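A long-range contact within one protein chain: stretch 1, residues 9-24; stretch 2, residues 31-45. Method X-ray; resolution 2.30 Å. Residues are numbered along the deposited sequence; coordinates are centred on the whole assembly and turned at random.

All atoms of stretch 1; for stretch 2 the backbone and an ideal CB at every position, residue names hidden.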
# COMPACT_ATOMS: atom_id res chain seq x y z
N LEU B 9 -10.71 4.26 8.57
CA LEU B 9 -11.94 4.26 7.78
C LEU B 9 -12.34 2.84 7.39
O LEU B 9 -11.59 1.88 7.64
CB LEU B 9 -11.74 5.10 6.52
CG LEU B 9 -11.42 6.58 6.73
CD1 LEU B 9 -11.44 7.27 5.39
CD2 LEU B 9 -12.43 7.23 7.66
N GLY B 10 -13.51 2.69 6.78
CA GLY B 10 -13.96 1.38 6.37
C GLY B 10 -13.05 0.83 5.30
O GLY B 10 -12.30 1.58 4.66
N THR B 11 -13.08 -0.47 5.11
CA THR B 11 -12.25 -1.11 4.10
C THR B 11 -12.49 -0.49 2.72
O THR B 11 -13.60 -0.59 2.19
CB THR B 11 -12.55 -2.63 4.02
OG1 THR B 11 -12.25 -3.24 5.27
CG2 THR B 11 -11.73 -3.30 2.92
N PRO B 12 -11.47 0.17 2.13
CA PRO B 12 -11.63 0.78 0.81
C PRO B 12 -11.88 -0.31 -0.21
O PRO B 12 -11.08 -1.24 -0.34
CB PRO B 12 -10.29 1.48 0.59
CG PRO B 12 -9.34 0.59 1.33
CD PRO B 12 -10.08 0.32 2.61
N VAL B 13 -12.99 -0.20 -0.93
CA VAL B 13 -13.35 -1.22 -1.90
C VAL B 13 -13.73 -0.57 -3.22
O VAL B 13 -14.18 0.58 -3.24
CB VAL B 13 -14.52 -2.08 -1.33
CG1 VAL B 13 -15.84 -1.30 -1.41
CG2 VAL B 13 -14.61 -3.40 -2.03
N PRO B 14 -13.52 -1.28 -4.34
CA PRO B 14 -13.86 -0.77 -5.67
C PRO B 14 -15.35 -0.91 -5.99
O PRO B 14 -15.97 -1.92 -5.68
CB PRO B 14 -12.98 -1.62 -6.59
CG PRO B 14 -12.95 -2.92 -5.88
CD PRO B 14 -12.71 -2.50 -4.45
N MSE B 15 -15.92 0.12 -6.62
CA MSE B 15 -17.33 0.11 -6.96
C MSE B 15 -17.61 -0.29 -8.40
O MSE B 15 -17.83 0.57 -9.25
CB MSE B 15 -17.92 1.49 -6.69
CG MSE B 15 -18.16 1.78 -5.21
SE MSE B 15 -19.36 0.45 -4.43
CE MSE B 15 -18.32 -0.18 -2.97
N GLU B 16 -17.61 -1.59 -8.68
CA GLU B 16 -17.85 -2.09 -10.03
C GLU B 16 -18.90 -3.17 -10.06
O GLU B 16 -19.35 -3.64 -9.02
CB GLU B 16 -16.57 -2.68 -10.62
CG GLU B 16 -15.37 -1.76 -10.56
CD GLU B 16 -14.17 -2.33 -11.27
OE1 GLU B 16 -13.86 -3.53 -11.06
OE2 GLU B 16 -13.54 -1.56 -12.03
N LYS B 17 -19.29 -3.57 -11.26
CA LYS B 17 -20.26 -4.64 -11.41
C LYS B 17 -19.46 -5.91 -11.59
O LYS B 17 -18.90 -6.15 -12.66
CB LYS B 17 -21.14 -4.42 -12.64
CG LYS B 17 -22.14 -3.29 -12.51
CD LYS B 17 -23.19 -3.39 -13.61
CE LYS B 17 -24.16 -2.23 -13.55
NZ LYS B 17 -25.25 -2.34 -14.58
N PHE B 18 -19.37 -6.71 -10.53
CA PHE B 18 -18.64 -7.97 -10.60
C PHE B 18 -19.65 -9.06 -10.94
O PHE B 18 -19.28 -10.14 -11.39
CB PHE B 18 -17.97 -8.28 -9.25
CG PHE B 18 -16.98 -7.23 -8.80
CD1 PHE B 18 -17.43 -6.08 -8.16
CD2 PHE B 18 -15.61 -7.40 -9.01
CE1 PHE B 18 -16.52 -5.10 -7.73
CE2 PHE B 18 -14.70 -6.43 -8.58
CZ PHE B 18 -15.16 -5.27 -7.94
N GLY B 19 -20.92 -8.74 -10.74
CA GLY B 19 -21.97 -9.68 -11.03
C GLY B 19 -22.62 -10.14 -9.75
O GLY B 19 -23.25 -9.35 -9.07
N LYS B 20 -22.46 -11.43 -9.43
CA LYS B 20 -23.04 -12.01 -8.23
C LYS B 20 -21.99 -12.04 -7.13
O LYS B 20 -20.96 -12.69 -7.27
CB LYS B 20 -23.56 -13.41 -8.52
CG LYS B 20 -24.41 -13.97 -7.39
CD LYS B 20 -25.08 -15.27 -7.78
CE LYS B 20 -25.98 -15.78 -6.67
NZ LYS B 20 -26.65 -17.05 -7.06
N ILE B 21 -22.26 -11.33 -6.04
CA ILE B 21 -21.31 -11.22 -4.94
C ILE B 21 -21.78 -11.84 -3.63
O ILE B 21 -22.92 -11.69 -3.22
CB ILE B 21 -20.94 -9.72 -4.67
CG1 ILE B 21 -20.48 -9.05 -5.97
CG2 ILE B 21 -19.84 -9.64 -3.60
CD1 ILE B 21 -20.33 -7.55 -5.88
N LEU B 22 -20.87 -12.55 -2.97
CA LEU B 22 -21.16 -13.15 -1.70
C LEU B 22 -20.39 -12.33 -0.68
O LEU B 22 -19.17 -12.48 -0.53
CB LEU B 22 -20.68 -14.61 -1.66
CG LEU B 22 -20.75 -15.23 -0.27
CD1 LEU B 22 -22.17 -15.11 0.29
CD2 LEU B 22 -20.33 -16.68 -0.33
N ALA B 23 -21.09 -11.43 0.01
CA ALA B 23 -20.46 -10.60 1.02
C ALA B 23 -20.66 -11.25 2.39
O ALA B 23 -21.78 -11.36 2.87
CB ALA B 23 -21.07 -9.21 0.98
N ILE B 24 -19.56 -11.69 3.00
CA ILE B 24 -19.59 -12.36 4.31
C ILE B 24 -19.13 -11.47 5.48
O ILE B 24 -18.18 -10.70 5.36
CB ILE B 24 -18.70 -13.60 4.28
CG1 ILE B 24 -19.09 -14.48 3.11
CG2 ILE B 24 -18.85 -14.37 5.57
CD1 ILE B 24 -18.18 -15.64 2.91
N UNK B 31 -21.28 -5.38 10.56
CA UNK B 31 -21.56 -3.96 10.63
C UNK B 31 -20.85 -3.22 9.49
O UNK B 31 -21.41 -2.31 8.87
CB UNK B 31 -21.13 -3.40 11.99
N UNK B 32 -19.61 -3.62 9.24
CA UNK B 32 -18.79 -3.01 8.21
C UNK B 32 -19.17 -3.44 6.79
O UNK B 32 -19.17 -2.63 5.87
CB UNK B 32 -17.32 -3.35 8.47
N UNK B 33 -19.49 -4.71 6.60
CA UNK B 33 -19.86 -5.17 5.27
C UNK B 33 -21.22 -4.59 4.86
O UNK B 33 -21.52 -4.45 3.68
CB UNK B 33 -19.89 -6.70 5.23
N UNK B 34 -22.05 -4.24 5.84
CA UNK B 34 -23.36 -3.69 5.53
C UNK B 34 -23.31 -2.56 4.51
O UNK B 34 -23.80 -2.73 3.39
CB UNK B 34 -24.02 -3.19 6.81
N UNK B 35 -22.71 -1.41 4.86
CA UNK B 35 -22.65 -0.30 3.90
C UNK B 35 -21.96 -0.65 2.57
O UNK B 35 -22.24 -0.07 1.54
CB UNK B 35 -21.92 0.88 4.54
N UNK B 36 -21.07 -1.63 2.61
CA UNK B 36 -20.38 -2.05 1.41
C UNK B 36 -21.31 -2.83 0.49
O UNK B 36 -21.38 -2.56 -0.71
CB UNK B 36 -19.16 -2.89 1.77
N UNK B 37 -22.00 -3.82 1.05
CA UNK B 37 -22.93 -4.67 0.30
C UNK B 37 -24.11 -3.86 -0.22
O UNK B 37 -24.64 -4.13 -1.29
CB UNK B 37 -23.43 -5.82 1.18
N UNK B 38 -24.53 -2.87 0.55
CA UNK B 38 -25.65 -2.03 0.17
C UNK B 38 -25.32 -1.27 -1.11
O UNK B 38 -26.12 -1.22 -2.04
CB UNK B 38 -26.00 -1.06 1.30
N UNK B 39 -24.11 -0.72 -1.15
CA UNK B 39 -23.64 0.04 -2.30
C UNK B 39 -23.37 -0.83 -3.54
O UNK B 39 -23.53 -0.37 -4.67
CB UNK B 39 -22.37 0.80 -1.92
N UNK B 40 -22.95 -2.07 -3.33
CA UNK B 40 -22.70 -2.95 -4.46
C UNK B 40 -24.00 -3.36 -5.14
O UNK B 40 -24.05 -3.50 -6.35
CB UNK B 40 -21.93 -4.19 -4.01
N UNK B 41 -25.05 -3.53 -4.35
CA UNK B 41 -26.35 -3.91 -4.88
C UNK B 41 -26.87 -2.78 -5.75
O UNK B 41 -27.29 -3.00 -6.88
CB UNK B 41 -27.34 -4.23 -3.76
N UNK B 42 -26.82 -1.56 -5.23
CA UNK B 42 -27.29 -0.37 -5.96
C UNK B 42 -26.52 -0.14 -7.27
O UNK B 42 -27.07 0.39 -8.23
CB UNK B 42 -27.16 0.87 -5.07
N UNK B 43 -25.25 -0.55 -7.29
CA UNK B 43 -24.38 -0.40 -8.45
C UNK B 43 -24.66 -1.45 -9.53
O UNK B 43 -24.12 -1.38 -10.64
CB UNK B 43 -22.92 -0.48 -8.01
N UNK B 44 -25.50 -2.42 -9.21
CA UNK B 44 -25.83 -3.43 -10.20
C UNK B 44 -25.31 -4.82 -9.93
O UNK B 44 -25.27 -5.65 -10.85
CB UNK B 44 -25.31 -2.98 -11.56
N UNK B 45 -24.91 -5.08 -8.69
CA UNK B 45 -24.39 -6.38 -8.29
C UNK B 45 -25.45 -7.20 -7.55
O UNK B 45 -26.23 -6.66 -6.77
CB UNK B 45 -23.15 -6.20 -7.41

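Helix 31-42 runs nearly antiparallel to strand 20-24 (160° between axes, 8.8 Å at closest approach). The CA-to-CB directions of stretch 2 differ round the helix.

Position 31 has nothing of stretch 1 within 5.5 Å of its ideal CB, so the backbone leaves the choice open; it is Val-31. Position 32 points toward stretch 1, but its CB lies beyond 5.5 Å of any atom there. The Thr-11 amide and hydroxyl lie ahead, so a long acceptor, Glu or Gln, would suit. Glu-32, extended (chi1 and chi2 both t), accepts through OE1 from Thr-11 N (3.0 Å) and Thr-11 OG1 (2.9 Å).

At 33 the CB stands 5.1 Å from Ala-23 CB and 4.4 Å from Ile-24 O, favouring a modest apolar group. Val-33 places CG2 3.8 Å from Ala-23 CB, with chi1 between wells at 21°.

Positions 34, 35 and 38 are out of reach. At 35 the backbone N lacks a bond to the preceding turn and the helix kinks, which proline tolerates; they are Tyr-34, Pro-35 and Lys-38.

Position 36 points toward stretch 1, its ideal CB 4.9 Å from Val-13 CG1, room for a branched aliphatic. Ile-36 brings CG2 to 4.0 Å from Val-13 CG1. Position 37 points sideways, its CB 4.1 Å from Ala-23 CB; a small apolar residue suits, though a larger one is not excluded by this distance; it is Ala-37, whose methyl makes the contact. Position 39 points toward stretch 1, CB 3.9 Å from Met-15 SE, a van der Waals contact that a small apolar group already makes; Ala-39 makes it with CB.

Position 40 starts sideways, its ideal CB 4.2 Å from Ile-21 CD1, beside a space lined by Val-13, Met-15 and Phe-18, with Pro-14 O as an acceptor. A large side chain, preferably with a donor, would suit. Trp-40 donates from NE1 to Pro-14 O (3.0 Å, 173°). Ile-21 CD1 sits over one ring face, 4.2 Å from the five-membered ring centroid, and Phe-18 directs its edge toward the indole face.

Positions 41 and 42 have no stretch 1 atom near CB; Gln-41 and Glu-42 make no contact there. Position 43 faces Met-15 SE (5.1 Å from CB) and Lys-17 CG (5.4 Å from CB), suiting an aliphatic; Ile-43 has CG2 4.1 Å from Lys-17 CG.

Position 44 has phi 111°, and an ideal CB would lie 2.4 Å from Lys-17 CE. Both call for glycine: Gly-44 forms a Schellman motif.

At 45 the CB is tight, 3.5 Å from Ile-21 CD1, while Glu-16 O and the amides of Phe-18 and Gly-19 invite a short side chain carrying donor and acceptor. Asn-45 satisfies all three: ND2 donates to Glu-16 O (2.7 Å), and OD1 accepts from Phe-18 N (2.6 Å) and Gly-19 N (3.1 Å).

Stretch 2, residues 31-45: VEVYPIAKAWQEIGN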
# COMPACT_ATOMS: atom_id res chain seq x y z
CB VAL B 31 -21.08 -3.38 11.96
CG1 VAL B 31 -21.45 -1.90 12.07
CG2 VAL B 31 -21.69 -4.18 13.11
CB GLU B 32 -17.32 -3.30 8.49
CG GLU B 32 -16.34 -2.56 7.61
CD GLU B 32 -14.92 -2.68 8.09
OE1 GLU B 32 -14.00 -2.17 7.39
OE2 GLU B 32 -14.72 -3.26 9.18
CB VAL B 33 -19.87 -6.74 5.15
CG1 VAL B 33 -19.99 -7.39 6.51
CG2 VAL B 33 -21.02 -7.22 4.27
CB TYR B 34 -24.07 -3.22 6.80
CG TYR B 34 -25.37 -2.49 6.51
CD1 TYR B 34 -26.33 -3.03 5.64
CD2 TYR B 34 -25.65 -1.28 7.14
CE1 TYR B 34 -27.54 -2.37 5.40
CE2 TYR B 34 -26.86 -0.62 6.91
CZ TYR B 34 -27.80 -1.17 6.04
OH TYR B 34 -28.99 -0.51 5.84
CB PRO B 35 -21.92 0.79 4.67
CG PRO B 35 -21.12 0.02 5.68
CD PRO B 35 -22.08 -1.02 6.13
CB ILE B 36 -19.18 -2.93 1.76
CG1 ILE B 36 -18.14 -2.10 2.50
CG2 ILE B 36 -18.60 -3.55 0.51
CD1 ILE B 36 -16.86 -2.85 2.85
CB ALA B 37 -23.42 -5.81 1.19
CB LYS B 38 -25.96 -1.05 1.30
CG LYS B 38 -27.22 -0.26 1.11
CD LYS B 38 -27.48 0.56 2.35
CE LYS B 38 -28.73 1.41 2.20
NZ LYS B 38 -28.87 2.33 3.38
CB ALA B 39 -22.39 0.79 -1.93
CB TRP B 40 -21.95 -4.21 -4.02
CG TRP B 40 -20.47 -4.05 -4.01
CD1 TRP B 40 -19.72 -3.16 -4.75
CD2 TRP B 40 -19.52 -4.86 -3.29
NE1 TRP B 40 -18.38 -3.37 -4.54
CE2 TRP B 40 -18.22 -4.40 -3.66
CE3 TRP B 40 -19.64 -5.92 -2.39
CZ2 TRP B 40 -17.06 -4.99 -3.15
CZ3 TRP B 40 -18.48 -6.51 -1.88
CH2 TRP B 40 -17.20 -6.03 -2.27
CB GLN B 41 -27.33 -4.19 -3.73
CG GLN B 41 -28.68 -4.78 -4.14
CD GLN B 41 -28.62 -6.26 -4.53
OE1 GLN B 41 -29.62 -6.83 -4.98
NE2 GLN B 41 -27.46 -6.89 -4.35
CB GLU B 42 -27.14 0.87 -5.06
CG GLU B 42 -27.93 2.09 -5.50
CD GLU B 42 -29.42 1.85 -5.40
OE1 GLU B 42 -29.85 1.22 -4.40
OE2 GLU B 42 -30.16 2.29 -6.32
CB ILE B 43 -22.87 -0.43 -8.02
CG1 ILE B 43 -22.27 0.96 -8.21
CG2 ILE B 43 -22.07 -1.45 -8.81
CD1 ILE B 43 -22.98 2.07 -7.43
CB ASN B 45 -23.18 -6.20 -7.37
CG ASN B 45 -22.00 -5.59 -8.09
OD1 ASN B 45 -21.46 -6.17 -9.02
ND2 ASN B 45 -21.61 -4.40 -7.66
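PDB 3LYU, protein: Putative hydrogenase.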